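Local structure of 2-C-methyl-D-erythritol 4-phosphate cytidylyltransferase (Thermus thermophilus HB8, 2PX7) at residues 171-185 and 193-205. The protein probably catalyses the transfer of a cytidylyl group from CTP to 2-C-methyl-D-erythritol 4-phosphate in isoprenoid biosynthesis, releasing diphosphate. Sequence-based numbering, arbitrary orientation.
Sequences QGFFTALLREAHAYA and SDDAQLVQALGYP
Asp195, in the first turn of helix 195-201, runs its side chain between Phe173, Leu178 and His182. Its CB rests 3.7 Å from Phe173 CE2 and as near to Leu178 CD1; CG continues past that methyl, and OD1 ends 2.7 Å from His182 NE2, which donates in the plane of its ring. With CG beside the backbone N (chi1 -73°), the carboxylate is carried to the imidazole edge, while OD2 has a long, weak ion pair with Arg93. Leu198 CD1 lies over one face of the same imidazole, 3.6 Å from the ring centroid, a CH-pi contact. At the helix start Gln171 grips two groups: OE1 accepts from Ala196 N in the carbonyl plane, and NE2 donates almost straight (172°) to Asp194 OD2 from above the carboxylate plane. Asp194 is the N-cap, its OD1 taking both Gln197 N and Gln197 NE2 from opposite faces. An alanine here would take away the cap and is likely to leave Gln197 N without its acceptor, Gln171 NE2 without one of its two, Gln168 O remaining, and Tyr155 OH of the second subunit without this partner. The Asp194 side chain is about 9 Å from that of Lys217, predicted to position the substrate MEP. Farther along, the small Ala181 side chain sits where the helices approach, its CB 3.8 Å from Val199 CG2, and a water bridges Ala181 O and Leu198 O. Leu177 CD2 lies over the Tyr204 ring, 3.5 Å from its centroid; Tyr204 OH is hydrogen-bonded to Ser134 O. The His-carboxylate bond and Asp N-cap join a strand-helix unit to the next helix: helix 175-185 leads straight on from strand 165-174 of the mixed sheet, and helix 195-201 crosses it at 79°, axes 8.3 Å apart, with helix 93-103 against Leu178, His182 and Asp195, and strand 136-142 against Gln171, Phe173, Ala196 and Tyr204.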
ATOM      1  N   GLN A 171       6.089 -13.067   9.920  1.00 25.53           N
ATOM      2  CA  GLN A 171       5.918 -14.387   9.309  1.00 24.27           C
ATOM      3  C   GLN A 171       6.215 -15.475  10.344  1.00 24.75           C
ATOM      4  O   GLN A 171       7.210 -15.387  11.074  1.00 25.23           O
ATOM      5  CB  GLN A 171       6.809 -14.518   8.066  1.00 24.82           C
ATOM      6  CG  GLN A 171       6.682 -13.315   7.101  1.00 21.87           C
ATOM      7  CD  GLN A 171       7.269 -13.552   5.747  1.00 23.62           C
ATOM      8  OE1 GLN A 171       8.040 -14.506   5.520  1.00 20.84           O
ATOM      9  NE2 GLN A 171       6.871 -12.706   4.794  1.00 22.17           N
ATOM     10  N   GLY A 172       5.355 -16.493  10.412  1.00 24.45           N
ATOM     11  CA  GLY A 172       5.397 -17.488  11.484  1.00 23.73           C
ATOM     12  C   GLY A 172       5.781 -18.853  10.954  1.00 24.18           C
ATOM     13  O   GLY A 172       5.341 -19.249   9.896  1.00 23.69           O
ATOM     14  N   PHE A 173       6.618 -19.575  11.690  1.00 24.19           N
ATOM     15  CA  PHE A 173       7.107 -20.876  11.220  1.00 24.68           C
ATOM     16  C   PHE A 173       7.351 -21.784  12.404  1.00 24.90           C
ATOM     17  O   PHE A 173       7.635 -21.290  13.505  1.00 24.95           O
ATOM     18  CB  PHE A 173       8.433 -20.710  10.438  1.00 24.08           C
ATOM     19  CG  PHE A 173       8.345 -19.748   9.273  1.00 22.39           C
ATOM     20  CD1 PHE A 173       7.848 -20.167   8.045  1.00 23.69           C
ATOM     21  CD2 PHE A 173       8.767 -18.440   9.408  1.00 22.00           C
ATOM     22  CE1 PHE A 173       7.741 -19.273   6.957  1.00 21.85           C
ATOM     23  CE2 PHE A 173       8.673 -17.535   8.344  1.00 22.26           C
ATOM     24  CZ  PHE A 173       8.143 -17.957   7.114  1.00 21.55           C
ATOM     25  N   PHE A 174       7.256 -23.098  12.188  1.00 24.43           N
ATOM     26  CA  PHE A 174       7.960 -24.032  13.079  1.00 24.50           C
ATOM     27  C   PHE A 174       9.451 -23.671  12.999  1.00 24.67           C
ATOM     28  O   PHE A 174      10.008 -23.538  11.909  1.00 24.69           O
ATOM     29  CB  PHE A 174       7.756 -25.498  12.661  1.00 24.61           C
ATOM     30  CG  PHE A 174       6.308 -25.962  12.687  1.00 25.35           C
ATOM     31  CD1 PHE A 174       5.384 -25.412  13.592  1.00 27.28           C
ATOM     32  CD2 PHE A 174       5.877 -26.979  11.837  1.00 24.92           C
ATOM     33  CE1 PHE A 174       4.063 -25.861  13.623  1.00 26.06           C
ATOM     34  CE2 PHE A 174       4.540 -27.422  11.849  1.00 22.29           C
ATOM     35  CZ  PHE A 174       3.647 -26.869  12.748  1.00 24.89           C
ATOM     36  N   THR A 175      10.093 -23.497  14.150  1.00 25.04           N
ATOM     37  CA  THR A 175      11.531 -23.148  14.220  1.00 24.33           C
ATOM     38  C   THR A 175      12.402 -24.148  13.450  1.00 24.83           C
ATOM     39  O   THR A 175      13.292 -23.753  12.693  1.00 24.91           O
ATOM     40  CB  THR A 175      11.981 -23.070  15.687  1.00 24.15           C
ATOM     41  OG1 THR A 175      11.038 -22.264  16.406  1.00 24.31           O
ATOM     42  CG2 THR A 175      13.380 -22.461  15.813  1.00 22.88           C
ATOM     43  N   ALA A 176      12.114 -25.428  13.627  1.00 25.21           N
ATOM     44  CA  ALA A 176      12.831 -26.512  12.938  1.00 26.67           C
ATOM     45  C   ALA A 176      12.713 -26.421  11.409  1.00 26.87           C
ATOM     46  O   ALA A 176      13.639 -26.766  10.672  1.00 27.80           O
ATOM     47  CB  ALA A 176      12.299 -27.847  13.404  1.00 26.14           C
ATOM     48  N   LEU A 177      11.556 -25.972  10.933  1.00 26.97           N
ATOM     49  CA  LEU A 177      11.350 -25.846   9.504  1.00 26.00           C
ATOM     50  C   LEU A 177      12.174 -24.675   8.957  1.00 25.74           C
ATOM     51  O   LEU A 177      12.829 -24.804   7.929  1.00 25.37           O
ATOM     52  CB  LEU A 177       9.857 -25.672   9.193  1.00 25.40           C
ATOM     53  CG  LEU A 177       9.494 -25.353   7.743  1.00 25.10           C
ATOM     54  CD1 LEU A 177       9.850 -26.524   6.777  1.00 23.20           C
ATOM     55  CD2 LEU A 177       8.022 -25.003   7.670  1.00 25.27           C
ATOM     56  N   LEU A 178      12.132 -23.536   9.642  1.00 25.07           N
ATOM     57  CA  LEU A 178      12.915 -22.381   9.208  1.00 25.11           C
ATOM     58  C   LEU A 178      14.442 -22.656   9.240  1.00 25.54           C
ATOM     59  O   LEU A 178      15.190 -22.187   8.378  1.00 25.27           O
ATOM     60  CB  LEU A 178      12.529 -21.110   9.999  1.00 24.92           C
ATOM     61  CG  LEU A 178      13.079 -19.798   9.405  1.00 25.11           C
ATOM     62  CD1 LEU A 178      12.583 -19.608   7.944  1.00 24.32           C
ATOM     63  CD2 LEU A 178      12.724 -18.582  10.260  1.00 23.98           C
ATOM     64  N   ARG A 179      14.892 -23.424  10.228  1.00 26.18           N
ATOM     65  CA  ARG A 179      16.271 -23.929  10.229  1.00 27.28           C
ATOM     66  C   ARG A 179      16.567 -24.771   8.976  1.00 26.86           C
ATOM     67  O   ARG A 179      17.525 -24.486   8.287  1.00 27.34           O
ATOM     68  CB  ARG A 179      16.618 -24.619  11.563  1.00 27.66           C
ATOM     69  CG  ARG A 179      16.449 -23.633  12.743  1.00 30.15           C
ATOM     70  CD  ARG A 179      17.457 -23.769  13.879  1.00 36.20           C
ATOM     71  NE  ARG A 179      16.867 -24.442  15.019  1.00 38.22           N
ATOM     72  CZ  ARG A 179      16.767 -23.968  16.267  1.00 36.54           C
ATOM     73  NH1 ARG A 179      17.248 -22.793  16.631  1.00 35.93           N
ATOM     74  NH2 ARG A 179      16.180 -24.721  17.172  1.00 35.27           N
ATOM     75  N   GLU A 180      15.724 -25.754   8.648  1.00 26.50           N
ATOM     76  CA  GLU A 180      15.901 -26.503   7.392  1.00 27.42           C
ATOM     77  C   GLU A 180      15.975 -25.590   6.173  1.00 26.95           C
ATOM     78  O   GLU A 180      16.798 -25.801   5.283  1.00 26.70           O
ATOM     79  CB  GLU A 180      14.780 -27.522   7.153  1.00 27.60           C
ATOM     80  CG  GLU A 180      14.731 -28.686   8.122  1.00 31.26           C
ATOM     81  CD  GLU A 180      15.914 -29.656   7.980  1.00 34.55           C
ATOM     82  OE1 GLU A 180      16.494 -29.777   6.876  1.00 36.36           O
ATOM     83  OE2 GLU A 180      16.241 -30.313   8.984  1.00 35.30           O
ATOM     84  N   ALA A 181      15.088 -24.594   6.127  1.00 27.05           N
ATOM     85  CA  ALA A 181      15.042 -23.638   5.023  1.00 27.15           C
ATOM     86  C   ALA A 181      16.348 -22.838   4.897  1.00 27.36           C
ATOM     87  O   ALA A 181      16.893 -22.680   3.797  1.00 27.04           O
ATOM     88  CB  ALA A 181      13.850 -22.703   5.190  1.00 26.50           C
ATOM     89  N   HIS A 182      16.822 -22.310   6.017  1.00 27.15           N
ATOM     90  CA  HIS A 182      18.069 -21.575   6.024  1.00 28.26           C
ATOM     91  C   HIS A 182      19.289 -22.469   5.704  1.00 29.15           C
ATOM     92  O   HIS A 182      20.198 -22.021   5.020  1.00 29.53           O
ATOM     93  CB  HIS A 182      18.246 -20.790   7.335  1.00 27.67           C
ATOM     94  CG  HIS A 182      17.564 -19.453   7.327  1.00 27.56           C
ATOM     95  ND1 HIS A 182      18.206 -18.291   6.958  1.00 25.22           N
ATOM     96  CD2 HIS A 182      16.284 -19.103   7.611  1.00 25.63           C
ATOM     97  CE1 HIS A 182      17.360 -17.279   7.039  1.00 26.52           C
ATOM     98  NE2 HIS A 182      16.184 -17.746   7.430  1.00 26.69           N
ATOM     99  N   ALA A 183      19.276 -23.725   6.152  1.00 30.48           N
ATOM    100  CA  ALA A 183      20.360 -24.684   5.832  1.00 32.31           C
ATOM    101  C   ALA A 183      20.454 -24.987   4.331  1.00 33.23           C
ATOM    102  O   ALA A 183      21.545 -24.984   3.740  1.00 33.66           O
ATOM    103  CB  ALA A 183      20.185 -25.988   6.631  1.00 31.97           C
ATOM    104  N   TYR A 184      19.303 -25.249   3.715  1.00 33.88           N
ATOM    105  CA  TYR A 184      19.234 -25.478   2.277  1.00 34.17           C
ATOM    106  C   TYR A 184      19.632 -24.230   1.497  1.00 34.10           C
ATOM    107  O   TYR A 184      20.332 -24.327   0.490  1.00 33.58           O
ATOM    108  CB  TYR A 184      17.825 -25.931   1.890  1.00 34.86           C
ATOM    109  CG  TYR A 184      17.636 -26.243   0.423  1.00 36.16           C
ATOM    110  CD1 TYR A 184      18.262 -27.348  -0.168  1.00 38.26           C
ATOM    111  CD2 TYR A 184      16.814 -25.450  -0.370  1.00 36.11           C
ATOM    112  CE1 TYR A 184      18.068 -27.653  -1.529  1.00 38.72           C
ATOM    113  CE2 TYR A 184      16.613 -25.741  -1.723  1.00 37.84           C
ATOM    114  CZ  TYR A 184      17.239 -26.847  -2.295  1.00 38.26           C
ATOM    115  OH  TYR A 184      17.056 -27.122  -3.644  1.00 38.94           O
ATOM    116  N   ALA A 185      19.188 -23.060   1.959  1.00 34.09           N
ATOM    117  CA  ALA A 185      19.557 -21.799   1.312  1.00 35.01           C
ATOM    118  C   ALA A 185      21.070 -21.540   1.348  1.00 35.91           C
ATOM    119  O   ALA A 185      21.629 -21.057   0.375  1.00 35.74           O
ATOM    120  CB  ALA A 185      18.798 -20.640   1.902  1.00 34.06           C
ATOM    121  N   SER A 193      13.907 -12.130  -0.374  1.00 28.82           N
ATOM    122  CA  SER A 193      13.500 -10.951   0.360  1.00 29.34           C
ATOM    123  C   SER A 193      12.731 -11.294   1.628  1.00 29.33           C
ATOM    124  O   SER A 193      12.468 -10.406   2.447  1.00 29.83           O
ATOM    125  CB  SER A 193      12.666 -10.035  -0.540  1.00 30.02           C
ATOM    126  OG  SER A 193      11.460 -10.688  -0.959  1.00 32.37           O
ATOM    127  N   ASP A 194      12.349 -12.562   1.791  1.00 27.87           N
ATOM    128  CA  ASP A 194      11.727 -12.978   3.040  1.00 26.81           C
ATOM    129  C   ASP A 194      11.986 -14.442   3.346  1.00 25.88           C
ATOM    130  O   ASP A 194      12.582 -15.161   2.536  1.00 24.62           O
ATOM    131  CB  ASP A 194      10.223 -12.599   3.106  1.00 26.50           C
ATOM    132  CG  ASP A 194       9.350 -13.399   2.150  1.00 26.34           C
ATOM    133  OD1 ASP A 194       9.856 -14.341   1.528  1.00 27.80           O
ATOM    134  OD2 ASP A 194       8.131 -13.082   2.013  1.00 27.43           O
ATOM    135  N   ASP A 195      11.555 -14.860   4.531  1.00 24.87           N
ATOM    136  CA  ASP A 195      11.732 -16.225   4.978  1.00 24.90           C
ATOM    137  C   ASP A 195      10.760 -17.173   4.297  1.00 24.55           C
ATOM    138  O   ASP A 195      11.099 -18.315   4.051  1.00 24.22           O
ATOM    139  CB  ASP A 195      11.587 -16.304   6.504  1.00 25.39           C
ATOM    140  CG  ASP A 195      12.787 -15.702   7.224  1.00 26.48           C
ATOM    141  OD1 ASP A 195      13.912 -16.275   7.137  1.00 28.79           O
ATOM    142  OD2 ASP A 195      12.604 -14.638   7.852  1.00 27.83           O
ATOM    143  N   ALA A 196       9.548 -16.702   3.977  1.00 24.23           N
ATOM    144  CA  ALA A 196       8.582 -17.561   3.267  1.00 23.42           C
ATOM    145  C   ALA A 196       9.166 -18.125   1.978  1.00 22.94           C
ATOM    146  O   ALA A 196       8.924 -19.268   1.637  1.00 22.89           O
ATOM    147  CB  ALA A 196       7.312 -16.788   2.965  1.00 23.85           C
ATOM    148  N   GLN A 197       9.931 -17.321   1.247  1.00 23.38           N
ATOM    149  CA  GLN A 197      10.536 -17.813  -0.003  1.00 23.41           C
ATOM    150  C   GLN A 197      11.557 -18.917   0.183  1.00 23.64           C
ATOM    151  O   GLN A 197      11.707 -19.769  -0.691  1.00 24.37           O
ATOM    152  CB  GLN A 197      11.149 -16.663  -0.782  1.00 23.75           C
ATOM    153  CG  GLN A 197      10.093 -15.778  -1.440  1.00 23.58           C
ATOM    154  CD  GLN A 197      10.679 -14.458  -1.831  1.00 25.58           C
ATOM    155  OE1 GLN A 197      11.230 -14.308  -2.929  1.00 27.27           O
ATOM    156  NE2 GLN A 197      10.637 -13.504  -0.907  1.00 22.06           N
ATOM    157  N   LEU A 198      12.268 -18.903   1.315  1.00 23.70           N
ATOM    158  CA  LEU A 198      13.245 -19.968   1.639  1.00 23.90           C
ATOM    159  C   LEU A 198      12.526 -21.273   1.969  1.00 24.05           C
ATOM    160  O   LEU A 198      12.980 -22.351   1.612  1.00 24.13           O
ATOM    161  CB  LEU A 198      14.097 -19.553   2.840  1.00 23.61           C
ATOM    162  CG  LEU A 198      14.899 -18.245   2.755  1.00 24.25           C
ATOM    163  CD1 LEU A 198      15.816 -18.141   3.957  1.00 24.36           C
ATOM    164  CD2 LEU A 198      15.684 -18.118   1.444  1.00 22.53           C
ATOM    165  N   VAL A 199      11.404 -21.162   2.674  1.00 24.06           N
ATOM    166  CA  VAL A 199      10.612 -22.321   3.054  1.00 24.81           C
ATOM    167  C   VAL A 199       9.958 -22.959   1.801  1.00 25.68           C
ATOM    168  O   VAL A 199       9.929 -24.180   1.654  1.00 25.07           O
ATOM    169  CB  VAL A 199       9.544 -21.936   4.156  1.00 25.15           C
ATOM    170  CG1 VAL A 199       8.559 -23.091   4.413  1.00 24.72           C
ATOM    171  CG2 VAL A 199      10.237 -21.542   5.464  1.00 22.19           C
ATOM    172  N   GLN A 200       9.440 -22.106   0.920  1.00 26.75           N
ATOM    173  CA  GLN A 200       8.917 -22.502  -0.392  1.00 28.33           C
ATOM    174  C   GLN A 200       9.941 -23.309  -1.214  1.00 28.31           C
ATOM    175  O   GLN A 200       9.584 -24.301  -1.841  1.00 28.15           O
ATOM    176  CB  GLN A 200       8.453 -21.233  -1.129  1.00 27.83           C
ATOM    177  CG  GLN A 200       7.776 -21.418  -2.477  1.00 30.87           C
ATOM    178  CD  GLN A 200       7.313 -20.076  -3.020  1.00 31.64           C
ATOM    179  OE1 GLN A 200       8.039 -19.071  -2.945  1.00 36.09           O
ATOM    180  NE2 GLN A 200       6.105 -20.042  -3.529  1.00 29.99           N
ATOM    181  N   ALA A 201      11.216 -22.920  -1.175  1.00 28.86           N
ATOM    182  CA  ALA A 201      12.269 -23.636  -1.913  1.00 29.40           C
ATOM    183  C   ALA A 201      12.503 -25.066  -1.407  1.00 30.37           C
ATOM    184  O   ALA A 201      13.028 -25.914  -2.126  1.00 30.87           O
ATOM    185  CB  ALA A 201      13.570 -22.820  -1.928  1.00 29.54           C
ATOM    186  N   LEU A 202      12.056 -25.353  -0.184  1.00 30.81           N
ATOM    187  CA  LEU A 202      12.078 -26.726   0.336  1.00 31.16           C
ATOM    188  C   LEU A 202      10.990 -27.620  -0.248  1.00 31.16           C
ATOM    189  O   LEU A 202      11.091 -28.836  -0.207  1.00 32.44           O
ATOM    190  CB  LEU A 202      11.958 -26.716   1.872  1.00 31.28           C
ATOM    191  CG  LEU A 202      13.180 -26.402   2.734  1.00 30.08           C
ATOM    192  CD1 LEU A 202      12.760 -26.410   4.210  1.00 28.62           C
ATOM    193  CD2 LEU A 202      14.319 -27.415   2.527  1.00 30.77           C
ATOM    194  N   GLY A 203       9.941 -27.026  -0.794  1.00 31.10           N
ATOM    195  CA  GLY A 203       8.793 -27.795  -1.210  1.00 30.08           C
ATOM    196  C   GLY A 203       7.717 -27.746  -0.136  1.00 29.49           C
ATOM    197  O   GLY A 203       6.745 -28.497  -0.212  1.00 29.03           O
ATOM    198  N   TYR A 204       7.892 -26.880   0.863  1.00 28.26           N
ATOM    199  CA  TYR A 204       6.924 -26.774   1.967  1.00 27.43           C
ATOM    200  C   TYR A 204       5.847 -25.692   1.682  1.00 27.68           C
ATOM    201  O   TYR A 204       6.185 -24.548   1.352  1.00 26.76           O
ATOM    202  CB  TYR A 204       7.618 -26.488   3.304  1.00 25.94           C
ATOM    203  CG  TYR A 204       6.747 -26.780   4.534  1.00 25.30           C
ATOM    204  CD1 TYR A 204       6.858 -27.990   5.215  1.00 21.17           C
ATOM    205  CD2 TYR A 204       5.811 -25.845   5.001  1.00 23.60           C
ATOM    206  CE1 TYR A 204       6.069 -28.276   6.325  1.00 23.03           C
ATOM    207  CE2 TYR A 204       5.004 -26.121   6.119  1.00 23.11           C
ATOM    208  CZ  TYR A 204       5.147 -27.341   6.768  1.00 24.97           C
ATOM    209  OH  TYR A 204       4.392 -27.642   7.857  1.00 23.54           O
ATOM    210  N   PRO A 205       4.555 -26.051   1.846  1.00 27.89           N
ATOM    211  CA  PRO A 205       3.448 -25.113   1.581  1.00 27.55           C
ATOM    212  C   PRO A 205       3.415 -23.960   2.592  1.00 27.01           C
ATOM    213  O   PRO A 205       3.531 -24.171   3.794  1.00 26.81           O
ATOM    214  CB  PRO A 205       2.195 -25.999   1.728  1.00 27.35           C
ATOM    215  CG  PRO A 205       2.630 -27.093   2.699  1.00 28.18           C
ATOM    216  CD  PRO A 205       4.066 -27.371   2.305  1.00 28.08           C
TER
HETATM  217  O   HOH W   1      15.694 -22.617   1.257  1.00 26.04           O